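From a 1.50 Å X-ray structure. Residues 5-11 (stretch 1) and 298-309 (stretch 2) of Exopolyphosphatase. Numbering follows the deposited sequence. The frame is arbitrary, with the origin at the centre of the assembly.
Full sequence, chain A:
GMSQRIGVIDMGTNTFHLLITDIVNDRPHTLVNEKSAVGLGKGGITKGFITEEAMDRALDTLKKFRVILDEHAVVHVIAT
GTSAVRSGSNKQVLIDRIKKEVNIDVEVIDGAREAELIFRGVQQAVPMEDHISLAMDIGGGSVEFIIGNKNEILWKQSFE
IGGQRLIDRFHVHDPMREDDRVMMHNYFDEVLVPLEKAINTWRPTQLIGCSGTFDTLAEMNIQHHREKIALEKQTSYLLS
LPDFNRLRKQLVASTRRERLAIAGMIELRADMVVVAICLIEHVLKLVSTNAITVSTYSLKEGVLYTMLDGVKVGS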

# COMPACT_ATOMS: atom_id res chain seq x y z
N ARG A 5 5.55 5.30 -23.89
CA ARG A 5 5.86 4.65 -22.64
C ARG A 5 5.59 5.58 -21.47
O ARG A 5 5.88 6.78 -21.53
CB ARG A 5 7.31 4.20 -22.62
CG ARG A 5 7.57 3.18 -23.66
CD ARG A 5 8.96 2.67 -23.57
NE ARG A 5 9.16 1.59 -24.52
CZ ARG A 5 10.27 0.89 -24.63
NH1 ARG A 5 11.31 1.16 -23.85
NH2 ARG A 5 10.35 -0.08 -25.53
N ILE A 6 5.04 5.00 -20.41
CA ILE A 6 4.69 5.75 -19.21
C ILE A 6 5.47 5.18 -18.05
O ILE A 6 5.53 3.97 -17.89
CB ILE A 6 3.17 5.65 -18.89
CG1 ILE A 6 2.37 6.33 -20.01
CG2 ILE A 6 2.86 6.28 -17.53
CD1 ILE A 6 0.87 6.12 -19.90
N GLY A 7 6.06 6.04 -17.24
CA GLY A 7 6.73 5.63 -16.03
C GLY A 7 6.04 6.26 -14.81
O GLY A 7 5.76 7.46 -14.80
N VAL A 8 5.76 5.44 -13.80
CA VAL A 8 5.12 5.88 -12.57
C VAL A 8 6.01 5.48 -11.41
O VAL A 8 6.45 4.33 -11.33
CB VAL A 8 3.72 5.23 -12.38
CG1 VAL A 8 3.10 5.70 -11.07
CG2 VAL A 8 2.79 5.56 -13.54
N ILE A 9 6.27 6.44 -10.51
CA ILE A 9 7.00 6.20 -9.26
C ILE A 9 6.02 6.48 -8.10
O ILE A 9 5.39 7.54 -8.04
CB ILE A 9 8.25 7.09 -9.11
CG1 ILE A 9 9.25 6.78 -10.21
CG2 ILE A 9 8.87 6.92 -7.68
CD1 ILE A 9 10.38 7.81 -10.38
N ASP A 10 5.91 5.51 -7.20
CA ASP A 10 5.16 5.63 -5.95
C ASP A 10 6.19 5.76 -4.86
O ASP A 10 6.88 4.78 -4.53
CB ASP A 10 4.27 4.37 -5.77
CG ASP A 10 3.62 4.25 -4.43
OD1 ASP A 10 3.72 5.14 -3.55
OD2 ASP A 10 2.97 3.20 -4.24
N MSE A 11 6.26 6.95 -4.26
CA MSE A 11 7.20 7.18 -3.13
C MSE A 11 6.52 6.86 -1.82
O MSE A 11 6.12 7.75 -1.10
CB MSE A 11 7.68 8.63 -3.10
CG MSE A 11 8.51 8.96 -4.29
SE MSE A 11 8.99 10.86 -4.37
CE MSE A 11 10.00 11.02 -2.73
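Stretch 2 (298-309) SLKEGVLYTMLD

No direct hydrogen bond joins the two stretches; the polar link between them is a single water, held where the helix begins. This water donates to Asp10 OD2 (2.8 Å), accepts from the backbone amide Lys300 N (2.9 Å) and lies 3.0 Å from Ser298 OG, so it ties the carboxylate of the strand to the first turn of the helix. Ser298 precedes that helix at the N-cap position, but its side chain makes no capping bond; its backbone N instead donates to Glu301 OE1 (2.9 Å).

Stretch 1 is an extended strand and stretch 2, from Leu299 onward, a helix whose backbone bonds run from residue i+4 to i, as in Val303 N to Leu299 O (2.9 Å). The helix runs roughly against the strand, at 143° between their N-to-C directions, with the axes 8.2 Å apart at closest approach. Asp10 therefore lies near the start of the helix and Ile6 farther along it; the nearest CA atoms are Asp10 CA and Lys300 CA, 5.9 Å apart.

Strand alternation points Ile6, Val8 and Asp10 toward the helix, while Ile9 and Met11 point away. Ile6 CD1 packs on Leu304 CD1 and Leu308 CD2 (both 3.8 Å), and Ile6 CG2 meets the methyl CE of selenomethionine Met307 at 3.7 Å. Val8 sits over the middle turn, with CG1 3.8 Å from both Val303 CG1 and the carbonyl Lys300 O, and CG2 4.4 Å from Leu304 CB. At Asp10, OD1 approaches Leu299 CD2 (3.7 Å), a contact without hydrogen bonding. Lys300 sets its CB 4.4 Å from Asp10 CB, but its end leads away to a salt bridge within the helix, Lys300 NZ to Glu301 OE2 (3.0 Å). The contact buries 421 Å² in total.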

# COMPACT_ATOMS: atom_id res chain seq x y z
N SER A 298 -2.26 -1.50 -7.09
CA SER A 298 -2.45 -0.54 -6.05
C SER A 298 -2.19 0.87 -6.65
O SER A 298 -2.55 1.12 -7.79
CB SER A 298 -1.59 -0.85 -4.83
OG SER A 298 -0.22 -0.85 -5.11
N LEU A 299 -1.63 1.79 -5.88
CA LEU A 299 -1.53 3.17 -6.33
C LEU A 299 -0.87 3.35 -7.70
O LEU A 299 -1.40 4.08 -8.53
CB LEU A 299 -0.78 4.04 -5.30
CG LEU A 299 -0.53 5.49 -5.68
CD1 LEU A 299 -1.83 6.24 -5.85
CD2 LEU A 299 0.34 6.14 -4.57
N LYS A 300 0.27 2.71 -7.93
CA LYS A 300 1.01 2.96 -9.17
C LYS A 300 0.19 2.58 -10.41
O LYS A 300 0.18 3.29 -11.42
CB LYS A 300 2.38 2.27 -9.15
CG LYS A 300 2.37 0.76 -9.16
CD LYS A 300 3.71 0.11 -8.70
CE LYS A 300 3.72 -1.47 -8.84
NZ LYS A 300 2.66 -2.03 -8.01
N GLU A 301 -0.53 1.46 -10.31
CA GLU A 301 -1.42 1.06 -11.38
C GLU A 301 -2.63 1.99 -11.50
O GLU A 301 -3.07 2.28 -12.60
CB GLU A 301 -1.90 -0.38 -11.25
CG GLU A 301 -0.80 -1.41 -11.51
CD GLU A 301 0.08 -1.73 -10.34
OE1 GLU A 301 -0.20 -1.35 -9.17
OE2 GLU A 301 1.13 -2.42 -10.60
N GLY A 302 -3.16 2.46 -10.38
CA GLY A 302 -4.22 3.43 -10.46
C GLY A 302 -3.83 4.71 -11.13
O GLY A 302 -4.62 5.30 -11.86
N VAL A 303 -2.61 5.16 -10.88
CA VAL A 303 -2.06 6.34 -11.57
C VAL A 303 -1.98 6.08 -13.09
O VAL A 303 -2.43 6.91 -13.90
CB VAL A 303 -0.69 6.74 -10.97
CG1 VAL A 303 0.04 7.73 -11.86
CG2 VAL A 303 -0.87 7.28 -9.54
N LEU A 304 -1.40 4.94 -13.47
CA LEU A 304 -1.29 4.55 -14.87
C LEU A 304 -2.64 4.55 -15.54
O LEU A 304 -2.81 5.16 -16.60
CB LEU A 304 -0.63 3.18 -14.99
CG LEU A 304 -0.66 2.53 -16.37
CD1 LEU A 304 0.16 3.31 -17.39
CD2 LEU A 304 -0.20 1.07 -16.25
N TYR A 305 -3.62 3.89 -14.92
CA TYR A 305 -4.90 3.73 -15.61
C TYR A 305 -5.71 5.04 -15.63
O TYR A 305 -6.46 5.29 -16.57
CB TYR A 305 -5.69 2.55 -15.07
CG TYR A 305 -5.17 1.25 -15.62
CD1 TYR A 305 -5.54 0.83 -16.89
CD2 TYR A 305 -4.27 0.46 -14.93
CE1 TYR A 305 -5.05 -0.35 -17.45
CE2 TYR A 305 -3.73 -0.72 -15.53
CZ TYR A 305 -4.15 -1.10 -16.76
OH TYR A 305 -3.65 -2.27 -17.33
N THR A 306 -5.51 5.89 -14.64
CA THR A 306 -6.09 7.23 -14.63
C THR A 306 -5.53 8.02 -15.80
O THR A 306 -6.27 8.66 -16.55
CB THR A 306 -5.86 7.93 -13.27
OG1 THR A 306 -6.55 7.18 -12.27
CG2 THR A 306 -6.39 9.34 -13.25
N MSE A 307 -4.22 7.91 -16.02
CA MSE A 307 -3.56 8.55 -17.18
C MSE A 307 -4.11 8.01 -18.50
O MSE A 307 -4.40 8.77 -19.41
CB MSE A 307 -2.04 8.37 -17.12
CG MSE A 307 -1.41 9.20 -16.03
SE MSE A 307 0.46 8.69 -15.71
CE MSE A 307 1.17 9.52 -17.37
N LEU A 308 -4.23 6.70 -18.62
CA LEU A 308 -4.75 6.08 -19.83
C LEU A 308 -6.22 6.45 -20.07
O LEU A 308 -6.66 6.56 -21.23
CB LEU A 308 -4.59 4.54 -19.79
CG LEU A 308 -3.14 4.01 -19.76
CD1 LEU A 308 -3.09 2.49 -19.64
CD2 LEU A 308 -2.37 4.52 -21.00
N ASP A 309 -6.99 6.66 -19.00
CA ASP A 309 -8.38 7.13 -19.11
C ASP A 309 -8.43 8.55 -19.68
O ASP A 309 -9.51 9.02 -20.16
CB ASP A 309 -9.11 7.14 -17.75
CG ASP A 309 -9.45 5.76 -17.19
OD1 ASP A 309 -9.40 4.71 -17.89
OD2 ASP A 309 -9.80 5.69 -15.97
O HOH W 1 1.71 1.31 -5.84